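MxaA (PDB 4W4T) contains the terminal reductase domain of the myxalamid PKS-NRPS pathway, an NADPH-binding Rossmann-fold unit that probably releases the finished chain as a primary alcohol. Local coordinates at residues 61-66 and 83-88; 65-70 and 288-293; 70-75 and 101-106; 254-257 and 261-264. All coordinates share one frame; numbering follows the deposited sequence.

Contact 1: residues 61-66 and 83-88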
loop_
_atom_site.group_PDB
_atom_site.type_symbol
_atom_site.label_atom_id
_atom_site.label_comp_id
_atom_site.label_asym_id
_atom_site.label_seq_id
_atom_site.Cartn_x
_atom_site.Cartn_y
_atom_site.Cartn_z
ATOM N N THR A 61 -14.464 -2.548 24.769
ATOM C CA THR A 61 -13.548 -1.897 23.857
ATOM C C THR A 61 -13.975 -2.242 22.427
ATOM O O THR A 61 -14.445 -3.356 22.144
ATOM C CB THR A 61 -12.060 -2.309 24.102
ATOM O OG1 THR A 61 -11.892 -3.714 23.907
ATOM C CG2 THR A 61 -11.629 -1.970 25.516
ATOM N N GLY A 62 -13.817 -1.276 21.533
ATOM C CA GLY A 62 -14.037 -1.509 20.123
ATOM C C GLY A 62 -15.435 -1.140 19.666
ATOM O O GLY A 62 -15.853 -1.562 18.587
ATOM N N ALA A 63 -16.142 -0.329 20.455
ATOM C CA ALA A 63 -17.498 0.088 20.099
ATOM C C ALA A 63 -17.586 0.875 18.787
ATOM O O ALA A 63 -18.679 1.008 18.222
ATOM C CB ALA A 63 -18.115 0.909 21.232
ATOM N N THR A 64 -16.467 1.399 18.296
ATOM C CA THR A 64 -16.506 2.179 17.060
ATOM C C THR A 64 -16.165 1.349 15.813
ATOM O O THR A 64 -16.087 1.890 14.711
ATOM C CB THR A 64 -15.549 3.404 17.108
ATOM O OG1 THR A 64 -14.197 2.962 17.260
ATOM C CG2 THR A 64 -15.905 4.339 18.276
ATOM N N GLY A 65 -15.968 0.044 15.989
ATOM C CA GLY A 65 -15.678 -0.833 14.859
ATOM C C GLY A 65 -16.915 -1.603 14.403
ATOM O O GLY A 65 -18.016 -1.335 14.862
ATOM N N PHE A 66 -16.726 -2.569 13.507
ATOM C CA PHE A 66 -17.851 -3.273 12.880
ATOM C C PHE A 66 -18.469 -4.286 13.844
ATOM O O PHE A 66 -19.623 -4.126 14.250
ATOM C CB PHE A 66 -17.376 -3.942 11.576
ATOM C CG PHE A 66 -18.425 -4.787 10.895
ATOM C CD1 PHE A 66 -19.662 -4.251 10.555
ATOM C CD2 PHE A 66 -18.152 -6.105 10.561
ATOM C CE1 PHE A 66 -20.625 -5.029 9.909
ATOM C CE2 PHE A 66 -19.108 -6.889 9.925
ATOM C CZ PHE A 66 -20.344 -6.348 9.602
ATOM N N ILE A 83 -23.125 0.096 29.970
ATOM C CA ILE A 83 -22.025 -0.319 29.105
ATOM C C ILE A 83 -21.049 0.827 28.904
ATOM O O ILE A 83 -21.289 1.729 28.102
ATOM C CB ILE A 83 -22.512 -0.809 27.710
ATOM C CG1 ILE A 83 -23.731 -1.743 27.823
ATOM C CG2 ILE A 83 -21.351 -1.468 26.945
ATOM C CD1 ILE A 83 -23.481 -3.031 28.590
ATOM N N TYR A 84 -19.941 0.778 29.634
ATOM C CA TYR A 84 -18.857 1.726 29.444
ATOM C C TYR A 84 -18.125 1.403 28.149
ATOM O O TYR A 84 -17.704 0.269 27.955
ATOM C CB TYR A 84 -17.884 1.683 30.623
ATOM C CG TYR A 84 -18.456 2.236 31.910
ATOM C CD1 TYR A 84 -19.400 1.527 32.647
ATOM C CD2 TYR A 84 -18.039 3.468 32.394
ATOM C CE1 TYR A 84 -19.920 2.044 33.835
ATOM C CE2 TYR A 84 -18.550 3.989 33.574
ATOM C CZ TYR A 84 -19.486 3.278 34.287
ATOM O OH TYR A 84 -19.977 3.813 35.462
ATOM N N CYS A 85 -17.974 2.400 27.286
ATOM C CA CYS A 85 -17.334 2.208 25.991
ATOM C C CYS A 85 -16.088 3.062 25.801
ATOM O O CYS A 85 -16.172 4.274 25.696
ATOM C CB CYS A 85 -18.318 2.509 24.865
ATOM S SG CYS A 85 -19.721 1.393 24.844
ATOM N N LEU A 86 -14.937 2.412 25.715
ATOM C CA LEU A 86 -13.684 3.121 25.504
ATOM C C LEU A 86 -13.674 3.736 24.106
ATOM O O LEU A 86 -13.928 3.045 23.121
ATOM C CB LEU A 86 -12.499 2.168 25.688
ATOM C CG LEU A 86 -11.114 2.809 25.738
ATOM C CD1 LEU A 86 -10.917 3.515 27.073
ATOM C CD2 LEU A 86 -10.057 1.748 25.521
ATOM N N VAL A 87 -13.395 5.033 24.014
ATOM C CA VAL A 87 -13.446 5.723 22.737
ATOM C C VAL A 87 -12.496 6.916 22.707
ATOM O O VAL A 87 -12.429 7.689 23.666
ATOM C CB VAL A 87 -14.898 6.198 22.420
ATOM C CG1 VAL A 87 -15.427 7.107 23.548
ATOM C CG2 VAL A 87 -14.965 6.900 21.074
ATOM N N ARG A 88 -11.749 7.051 21.614
ATOM C CA ARG A 88 -10.901 8.220 21.390
ATOM C C ARG A 88 -11.744 9.433 21.039
ATOM O O ARG A 88 -12.397 9.458 19.997
ATOM C CB ARG A 88 -9.900 7.977 20.257
ATOM C CG ARG A 88 -8.903 6.865 20.501
ATOM C CD ARG A 88 -7.980 6.656 19.294
ATOM N NE ARG A 88 -7.072 7.780 19.071
ATOM C CZ ARG A 88 -7.127 8.594 18.022
ATOM N NH1 ARG A 88 -8.054 8.417 17.088
ATOM N NH2 ARG A 88 -6.254 9.589 17.905
HETATM O O HOH W 1 -13.037 1.766 21.180
HETATM O O HOH W 2 -15.559 1.005 22.950
#

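Contact 2: residues 65-70 and 288-293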
loop_
_atom_site.group_PDB
_atom_site.type_symbol
_atom_site.label_atom_id
_atom_site.label_comp_id
_atom_site.label_asym_id
_atom_site.label_seq_id
_atom_site.Cartn_x
_atom_site.Cartn_y
_atom_site.Cartn_z
ATOM N N GLY A 65 -15.968 0.044 15.989
ATOM C CA GLY A 65 -15.678 -0.833 14.859
ATOM C C GLY A 65 -16.915 -1.603 14.403
ATOM O O GLY A 65 -18.016 -1.335 14.862
ATOM N N PHE A 66 -16.726 -2.569 13.507
ATOM C CA PHE A 66 -17.851 -3.273 12.880
ATOM C C PHE A 66 -18.469 -4.286 13.844
ATOM O O PHE A 66 -19.623 -4.126 14.250
ATOM C CB PHE A 66 -17.376 -3.942 11.576
ATOM C CG PHE A 66 -18.425 -4.787 10.895
ATOM C CD1 PHE A 66 -19.662 -4.251 10.555
ATOM C CD2 PHE A 66 -18.152 -6.105 10.561
ATOM C CE1 PHE A 66 -20.625 -5.029 9.909
ATOM C CE2 PHE A 66 -19.108 -6.889 9.925
ATOM C CZ PHE A 66 -20.344 -6.348 9.602
ATOM N N LEU A 67 -17.713 -5.309 14.235
ATOM C CA LEU A 67 -18.191 -6.244 15.261
ATOM C C LEU A 67 -18.629 -5.517 16.533
ATOM O O LEU A 67 -19.651 -5.850 17.131
ATOM C CB LEU A 67 -17.115 -7.270 15.610
ATOM C CG LEU A 67 -17.500 -8.285 16.696
ATOM C CD1 LEU A 67 -18.772 -9.048 16.326
ATOM C CD2 LEU A 67 -16.345 -9.240 16.905
ATOM N N GLY A 68 -17.846 -4.517 16.933
ATOM C CA GLY A 68 -18.132 -3.774 18.154
ATOM C C GLY A 68 -19.512 -3.140 18.205
ATOM O O GLY A 68 -20.138 -3.108 19.260
ATOM N N ALA A 69 -19.982 -2.626 17.072
ATOM C CA ALA A 69 -21.318 -2.038 16.993
ATOM C C ALA A 69 -22.397 -3.061 17.355
ATOM O O ALA A 69 -23.302 -2.779 18.131
ATOM C CB ALA A 69 -21.567 -1.474 15.602
ATOM N N PHE A 70 -22.288 -4.259 16.787
ATOM C CA PHE A 70 -23.278 -5.299 17.018
ATOM C C PHE A 70 -23.168 -5.847 18.428
ATOM O O PHE A 70 -24.173 -6.100 19.085
ATOM C CB PHE A 70 -23.128 -6.412 15.966
ATOM C CG PHE A 70 -23.464 -5.956 14.582
ATOM C CD1 PHE A 70 -22.528 -5.287 13.809
ATOM C CD2 PHE A 70 -24.733 -6.161 14.066
ATOM C CE1 PHE A 70 -22.840 -4.842 12.539
ATOM C CE2 PHE A 70 -25.061 -5.725 12.798
ATOM C CZ PHE A 70 -24.119 -5.069 12.025
ATOM N N ASP A 288 -23.998 -11.046 12.844
ATOM C CA ASP A 288 -25.058 -11.265 13.840
ATOM C C ASP A 288 -24.875 -12.595 14.582
ATOM O O ASP A 288 -25.215 -12.700 15.765
ATOM C CB ASP A 288 -26.475 -11.172 13.238
ATOM C CG ASP A 288 -26.632 -11.905 11.896
ATOM O OD1 ASP A 288 -25.721 -11.827 11.053
ATOM O OD2 ASP A 288 -27.704 -12.529 11.692
ATOM N N TYR A 289 -24.280 -13.588 13.936
ATOM C CA TYR A 289 -23.947 -14.814 14.650
ATOM C C TYR A 289 -22.770 -14.620 15.615
ATOM O O TYR A 289 -22.804 -15.109 16.741
ATOM C CB TYR A 289 -23.630 -15.945 13.674
ATOM C CG TYR A 289 -23.084 -17.175 14.360
ATOM C CD1 TYR A 289 -23.895 -17.957 15.190
ATOM C CD2 TYR A 289 -21.758 -17.552 14.190
ATOM C CE1 TYR A 289 -23.397 -19.072 15.815
ATOM C CE2 TYR A 289 -21.250 -18.674 14.803
ATOM C CZ TYR A 289 -22.072 -19.427 15.619
ATOM O OH TYR A 289 -21.562 -20.537 16.237
ATOM N N VAL A 290 -21.713 -13.947 15.155
ATOM C CA VAL A 290 -20.550 -13.743 16.009
ATOM C C VAL A 290 -20.940 -12.958 17.253
ATOM O O VAL A 290 -20.626 -13.368 18.375
ATOM C CB VAL A 290 -19.422 -13.010 15.275
ATOM C CG1 VAL A 290 -18.235 -12.839 16.194
ATOM C CG2 VAL A 290 -19.023 -13.794 14.026
ATOM N N SER A 291 -21.656 -11.853 17.072
ATOM C CA SER A 291 -22.007 -11.035 18.232
ATOM C C SER A 291 -22.942 -11.793 19.167
ATOM O O SER A 291 -22.750 -11.752 20.378
ATOM C CB SER A 291 -22.631 -9.697 17.822
ATOM O OG SER A 291 -23.829 -9.857 17.085
ATOM N N SER A 292 -23.934 -12.508 18.634
ATOM C CA SER A 292 -24.835 -13.258 19.520
ATOM C C SER A 292 -24.099 -14.363 20.255
ATOM O O SER A 292 -24.360 -14.598 21.429
ATOM C CB SER A 292 -26.021 -13.859 18.752
ATOM O OG SER A 292 -26.929 -12.847 18.376
ATOM N N ALA A 293 -23.178 -15.043 19.574
ATOM C CA ALA A 293 -22.442 -16.134 20.212
ATOM C C ALA A 293 -21.507 -15.609 21.299
ATOM O O ALA A 293 -21.384 -16.224 22.354
ATOM C CB ALA A 293 -21.647 -16.943 19.182
#

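Contact 3: residues 70-75 and 101-106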
loop_
_atom_site.group_PDB
_atom_site.type_symbol
_atom_site.label_atom_id
_atom_site.label_comp_id
_atom_site.label_asym_id
_atom_site.label_seq_id
_atom_site.Cartn_x
_atom_site.Cartn_y
_atom_site.Cartn_z
ATOM N N PHE A 70 -22.288 -4.259 16.787
ATOM C CA PHE A 70 -23.278 -5.299 17.018
ATOM C C PHE A 70 -23.168 -5.847 18.428
ATOM O O PHE A 70 -24.173 -6.100 19.085
ATOM C CB PHE A 70 -23.128 -6.412 15.966
ATOM C CG PHE A 70 -23.464 -5.956 14.582
ATOM C CD1 PHE A 70 -22.528 -5.287 13.809
ATOM C CD2 PHE A 70 -24.733 -6.161 14.066
ATOM C CE1 PHE A 70 -22.840 -4.842 12.539
ATOM C CE2 PHE A 70 -25.061 -5.725 12.798
ATOM C CZ PHE A 70 -24.119 -5.069 12.025
ATOM N N LEU A 71 -21.936 -6.002 18.907
ATOM C CA LEU A 71 -21.703 -6.410 20.283
ATOM C C LEU A 71 -22.321 -5.398 21.252
ATOM O O LEU A 71 -22.949 -5.772 22.237
ATOM C CB LEU A 71 -20.199 -6.556 20.535
ATOM C CG LEU A 71 -19.670 -7.420 21.677
ATOM C CD1 LEU A 71 -20.402 -8.757 21.749
ATOM C CD2 LEU A 71 -18.161 -7.649 21.467
ATOM N N LEU A 72 -22.164 -4.115 20.966
ATOM C CA LEU A 72 -22.744 -3.115 21.864
ATOM C C LEU A 72 -24.267 -3.227 21.882
ATOM O O LEU A 72 -24.888 -3.286 22.951
ATOM C CB LEU A 72 -22.326 -1.712 21.459
ATOM C CG LEU A 72 -22.985 -0.606 22.285
ATOM C CD1 LEU A 72 -22.816 -0.860 23.782
ATOM C CD2 LEU A 72 -22.434 0.748 21.883
ATOM N N GLU A 73 -24.863 -3.290 20.698
ATOM C CA GLU A 73 -26.313 -3.321 20.603
ATOM C C GLU A 73 -26.840 -4.608 21.248
ATOM O O GLU A 73 -27.845 -4.595 21.978
ATOM C CB GLU A 73 -26.736 -3.165 19.139
ATOM C CG GLU A 73 -28.221 -2.895 18.918
ATOM C CD GLU A 73 -29.037 -4.166 18.915
ATOM O OE1 GLU A 73 -28.426 -5.246 18.752
ATOM O OE2 GLU A 73 -30.280 -4.091 19.071
ATOM N N GLU A 74 -26.120 -5.706 21.057
ATOM C CA GLU A 74 -26.507 -6.965 21.672
ATOM C C GLU A 74 -26.374 -6.947 23.201
ATOM O O GLU A 74 -27.209 -7.510 23.908
ATOM C CB GLU A 74 -25.683 -8.110 21.084
ATOM C CG GLU A 74 -26.122 -9.488 21.548
ATOM C CD GLU A 74 -26.643 -10.342 20.408
ATOM O OE1 GLU A 74 -26.259 -10.079 19.242
ATOM O OE2 GLU A 74 -27.417 -11.279 20.683
ATOM N N LEU A 75 -25.329 -6.309 23.723
ATOM C CA LEU A 75 -25.150 -6.231 25.172
ATOM C C LEU A 75 -26.257 -5.411 25.847
ATOM O O LEU A 75 -26.685 -5.732 26.956
ATOM C CB LEU A 75 -23.771 -5.626 25.509
ATOM C CG LEU A 75 -22.575 -6.575 25.345
ATOM C CD1 LEU A 75 -21.271 -5.799 25.493
ATOM C CD2 LEU A 75 -22.615 -7.725 26.331
ATOM N N LYS A 101 -23.051 7.305 15.961
ATOM C CA LYS A 101 -22.944 7.333 14.509
ATOM C C LYS A 101 -22.534 5.972 13.949
ATOM O O LYS A 101 -23.045 5.537 12.901
ATOM C CB LYS A 101 -21.953 8.410 14.055
ATOM C CG LYS A 101 -22.496 9.839 14.164
ATOM C CD LYS A 101 -21.519 10.866 13.595
ATOM C CE LYS A 101 -22.021 12.294 13.805
ATOM N NZ LYS A 101 -23.360 12.519 13.176
ATOM N N ASN A 102 -21.610 5.304 14.637
ATOM C CA ASN A 102 -21.191 3.971 14.214
ATOM C C ASN A 102 -22.386 3.033 14.178
ATOM O O ASN A 102 -22.594 2.326 13.194
ATOM C CB ASN A 102 -20.108 3.405 15.142
ATOM C CG ASN A 102 -19.504 2.106 14.614
ATOM O OD1 ASN A 102 -19.146 2.016 13.450
ATOM N ND2 ASN A 102 -19.384 1.102 15.480
ATOM N N LEU A 103 -23.185 3.039 15.240
ATOM C CA LEU A 103 -24.331 2.143 15.291
ATOM C C LEU A 103 -25.372 2.535 14.243
ATOM O O LEU A 103 -26.008 1.663 13.643
ATOM C CB LEU A 103 -24.945 2.110 16.692
ATOM C CG LEU A 103 -24.378 0.988 17.581
ATOM C CD1 LEU A 103 -22.917 1.244 17.938
ATOM C CD2 LEU A 103 -25.210 0.759 18.839
ATOM N N GLU A 104 -25.518 3.837 13.999
ATOM C CA GLU A 104 -26.461 4.326 12.993
ATOM C C GLU A 104 -26.098 3.805 11.602
ATOM O O GLU A 104 -26.974 3.491 10.799
ATOM C CB GLU A 104 -26.508 5.864 12.998
ATOM C CG GLU A 104 -27.408 6.456 14.078
ATOM C CD GLU A 104 -27.334 7.983 14.181
ATOM O OE1 GLU A 104 -26.439 8.612 13.575
ATOM O OE2 GLU A 104 -28.200 8.554 14.866
ATOM N N SER A 105 -24.802 3.683 11.327
ATOM C CA SER A 105 -24.345 3.250 10.016
ATOM C C SER A 105 -24.724 1.797 9.718
ATOM O O SER A 105 -24.765 1.398 8.555
ATOM C CB SER A 105 -22.834 3.434 9.891
ATOM O OG SER A 105 -22.141 2.537 10.737
ATOM N N TYR A 106 -25.015 1.020 10.759
ATOM C CA TYR A 106 -25.408 -0.380 10.588
ATOM C C TYR A 106 -26.862 -0.603 10.964
ATOM O O TYR A 106 -27.284 -1.733 11.199
ATOM C CB TYR A 106 -24.498 -1.297 11.413
ATOM C CG TYR A 106 -23.047 -1.111 11.057
ATOM C CD1 TYR A 106 -22.597 -1.351 9.761
ATOM C CD2 TYR A 106 -22.129 -0.675 12.000
ATOM C CE1 TYR A 106 -21.271 -1.165 9.417
ATOM C CE2 TYR A 106 -20.802 -0.492 11.669
ATOM C CZ TYR A 106 -20.374 -0.736 10.377
ATOM O OH TYR A 106 -19.050 -0.551 10.045
#

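Contact 4: residues 254-257 and 261-264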
loop_
_atom_site.group_PDB
_atom_site.type_symbol
_atom_site.label_atom_id
_atom_site.label_comp_id
_atom_site.label_asym_id
_atom_site.label_seq_id
_atom_site.Cartn_x
_atom_site.Cartn_y
_atom_site.Cartn_z
ATOM N N GLY A 254 -27.951 -7.092 5.801
ATOM C CA GLY A 254 -26.814 -6.967 4.910
ATOM C C GLY A 254 -25.786 -5.949 5.375
ATOM O O GLY A 254 -24.829 -5.656 4.653
ATOM N N ALA A 255 -25.985 -5.394 6.568
ATOM C CA ALA A 255 -25.071 -4.369 7.088
ATOM C C ALA A 255 -23.650 -4.894 7.066
ATOM O O ALA A 255 -23.364 -5.959 7.602
ATOM C CB ALA A 255 -25.460 -3.951 8.490
ATOM N N TRP A 256 -22.768 -4.155 6.413
ATOM C CA TRP A 256 -21.408 -4.623 6.207
ATOM C C TRP A 256 -20.505 -3.462 5.884
ATOM O O TRP A 256 -20.747 -2.702 4.952
ATOM C CB TRP A 256 -21.354 -5.644 5.077
ATOM C CG TRP A 256 -20.157 -6.550 5.063
ATOM C CD1 TRP A 256 -19.060 -6.513 5.880
ATOM C CD2 TRP A 256 -19.946 -7.637 4.158
ATOM N NE1 TRP A 256 -18.184 -7.519 5.538
ATOM C CE2 TRP A 256 -18.707 -8.225 4.486
ATOM C CE3 TRP A 256 -20.695 -8.177 3.109
ATOM C CZ2 TRP A 256 -18.197 -9.326 3.792
ATOM C CZ3 TRP A 256 -20.195 -9.267 2.426
ATOM C CH2 TRP A 256 -18.952 -9.829 2.770
ATOM N N ASN A 257 -19.455 -3.335 6.672
ATOM C CA ASN A 257 -18.456 -2.304 6.480
ATOM C C ASN A 257 -17.716 -2.454 5.133
ATOM O O ASN A 257 -16.990 -3.418 4.947
ATOM C CB ASN A 257 -17.497 -2.372 7.666
ATOM C CG ASN A 257 -16.238 -1.653 7.414
ATOM O OD1 ASN A 257 -16.240 -0.487 7.025
ATOM N ND2 ASN A 257 -15.128 -2.347 7.597
ATOM N N LEU A 261 -11.821 -6.054 3.545
ATOM C CA LEU A 261 -11.090 -6.711 2.469
ATOM C C LEU A 261 -11.950 -7.645 1.600
ATOM O O LEU A 261 -11.758 -7.723 0.378
ATOM C CB LEU A 261 -9.925 -7.498 3.062
ATOM C CG LEU A 261 -9.032 -8.250 2.083
ATOM C CD1 LEU A 261 -8.536 -7.297 1.018
ATOM C CD2 LEU A 261 -7.863 -8.889 2.825
ATOM N N VAL A 262 -12.876 -8.363 2.227
ATOM C CA VAL A 262 -13.761 -9.264 1.494
ATOM C C VAL A 262 -14.671 -8.487 0.551
ATOM O O VAL A 262 -14.896 -8.907 -0.590
ATOM C CB VAL A 262 -14.622 -10.114 2.438
ATOM C CG1 VAL A 262 -15.600 -10.978 1.644
ATOM C CG2 VAL A 262 -13.732 -10.963 3.318
ATOM N N CYS A 263 -15.186 -7.349 1.013
ATOM C CA CYS A 263 -15.978 -6.499 0.128
ATOM C C CYS A 263 -15.140 -5.971 -1.023
ATOM O O CYS A 263 -15.597 -5.928 -2.163
ATOM C CB CYS A 263 -16.592 -5.334 0.897
ATOM S SG CYS A 263 -17.768 -5.873 2.150
ATOM N N ARG A 264 -13.917 -5.545 -0.715
ATOM C CA ARG A 264 -12.992 -5.073 -1.745
ATOM C C ARG A 264 -12.726 -6.115 -2.817
ATOM O O ARG A 264 -12.695 -5.828 -4.021
ATOM C CB ARG A 264 -11.661 -4.675 -1.113
ATOM C CG ARG A 264 -11.626 -3.320 -0.469
ATOM C CD ARG A 264 -10.200 -3.034 0.013
ATOM N NE ARG A 264 -10.135 -1.823 0.813
ATOM C CZ ARG A 264 -9.823 -0.631 0.324
ATOM N NH1 ARG A 264 -9.531 -0.498 -0.964
ATOM N NH2 ARG A 264 -9.795 0.426 1.128
#

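Contact 1: residues 61-66 and 83-88
T61, A63 and T64 meet C85, L86 and V87 in a buried, water-bridged apolar contact, where strand 57-61 runs into the glycine-rich turn beside the parallel strand 82-87. T61 and L86 extend side by side in the same direction, CG2 of T61 lying 4.0 Å from CD2 of L86. OG1 of T61 stands between the backbone N and the carbonyl carbon (chi1 61°), which leaves the methyl for L86 while the hydroxyl bonds to H148 ND1 and the backbone N of G150. Threonine suits this place because it serves both needs. A63 fits CB against both CB and SG of C85, each 4.0 Å away. CG2 of T64 meets CG2 of V87, the two side chains crossing at about a right angle.

Polar backbone atoms are joined through solvent. One water accepts from G62 N and a second accepts from A63 N at 2.9 Å; both donate to L86 O, so the two waters satisfy the turn's amides and link them to that carbonyl. G62 starts a type I turn closed by G65 N to G62 O at 3.1 Å. Its positive phi of 95° calls for glycine, since a CB would jam against the preceding carbonyl oxygen. G65 then occupies the N-cap position of helix 66-78. T64, G65, F66 and R88 belong to the NADPH site, empty in this chain, so the contact borders the place where the cofactor binds. The sequence T61-G62-A63-T64-G65-F66-L67-G68 is the TGxxGxxG dinucleotide-binding motif of the short-chain dehydrogenase Rossmann fold.

Contact 2: residues 65-70 and 288-293
L67 and F70 rest on V290 and S291 where helix 66-78, which follows the TGxxGxxG turn of the Rossmann fold, crosses helix 287-298. The axes of helices 66-70 and 288-293 approach to 9.3 Å at a signed angle of -58°. The apolar part belongs to L67, whose forked end straddles a methyl: CG1 of V290 lies 3.8 Å from CD1 and 4.1 Å from CD2 of L67, the side chains crossing at about a right angle. L67 reaches that far because CG extends anti to the backbone N (chi1 179°). Branched aliphatic residues suit such an apolar seam, and V290 also touches P244 and V247 of strand 239-248.

Polar groups are settled mainly by partners outside this pair of segments. S291 OG bonds to V287 O in its own helix and to E74 OE1 one turn beyond F70, while S292 OG bonds to E74 OE2, so both serines reach the buried carboxylate of E74, whose charge is met by R78. D288 OD2 bonds to S251.

The backbones come closest where the serine is small: the CA atoms of F70 and S291 are 6.0 Å apart. There CB of F70 lies 3.7 Å from OG of S291, and the in-plane edge of the F70 ring faces F66 O.

Contact 3: residues 70-75 and 101-106
F70 begins the contact with the far end of its ring, which packs against the base of Y106 just past the end of helix 92-105. CZ of F70 lies 3.8 Å from CB of Y106, and CE1 of F70 is 4.0 Å from CG of Y106. The rings meet obliquely, centroids 5.7 Å apart and planes at 37°. F70 reaches this place because CG stands anti to its own carbonyl carbon, beside the backbone N (chi1 -66°). Next along the helix, L72 crosses L103 at about a right angle; CD2 of L72 touches both methyls of L103, with CD1 at 4.0 Å. Two leucines fill such a helix-to-helix seam without leaving a polar group in it.

E73 contributes only its aliphatic root. CB lies 4.2 Å from CD2 of L103, while the carboxylate turns away to a salt bridge with R77, so the charge stays clear of the apolar patch. In the partner segment, S105 OG donates to N102 O and sits 3.4 Å above one face of the Y106 ring, offset toward its rim. N102 ND2 reaches A63 O and G65 O, tying this helix to the glycine-rich turn.

Helix 66-78 thus has helix 92-105 along this flank and helix 287-298 on another, where F70 touches V287. L72 also packs onto I83 and C85 of strand 82-87, which lies between the two helices in the chain and closes the beta-alpha-beta unit begun by strand 57-61.

Contact 4: residues 254-257 and 261-264
W256, beside the NADPH-binding residue F66, joins the loop after strand 239-248 to the start of helix 261-272 by packing on V262 and C263. C263 SG lies over one face of the indole, 3.5 Å from the centroid of the five-membered ring and only 16° off its normal. Its nearest ring atoms are those of the shared bond, CD2 and CE2 of W256, with SG to CE2 at 3.4 Å. The thiol arrives there with SG anti to the carbonyl carbon of C263 (chi1 -64°). Small and polarisable, cysteine lets the helix come near the indole. V262 meets the six-membered ring obliquely, CG1 lying 3.7 Å from CH2 of W256, and N257 O stands 3.8 Å from C263 SG.

The indole is also bordered by Y406, and F66 lies on the side of its plane away from C263. Putting an alanine here would probably leave C263 SG and V262 CG1 without their flat partner and open a gap between F66 and the helix. V262 N bonds to OD1 of D260 just before that helix. The whole is a Cys sulfur-aromatic contact in a loop bordering the cofactor site of a short-chain dehydrogenase-like fold.

In the fold
Contacts 1, 2 and 3 gather round helix 66-78 and the turn before it, with centres about 8 to 12 Å apart. Contact 4 lies to one side, about 14 Å from contact 2 and 20 Å from contact 1, and meets that helix through F66 and F70. Along the chain, contacts 1 and 3 interlock, since their segments alternate, whereas contacts 3 and 4 are both nested within the long loop closed by contact 2. F66 is shared by the segments of contacts 1 and 2, and its ring touches Y106 of contact 3 and W256 of contact 4. Contacts 1 to 3 join two adjacent strands of the parallel sheet, the cofactor turn and flanking helices; contact 4 sets a neighbouring loop and helix beside that NADPH-binding part.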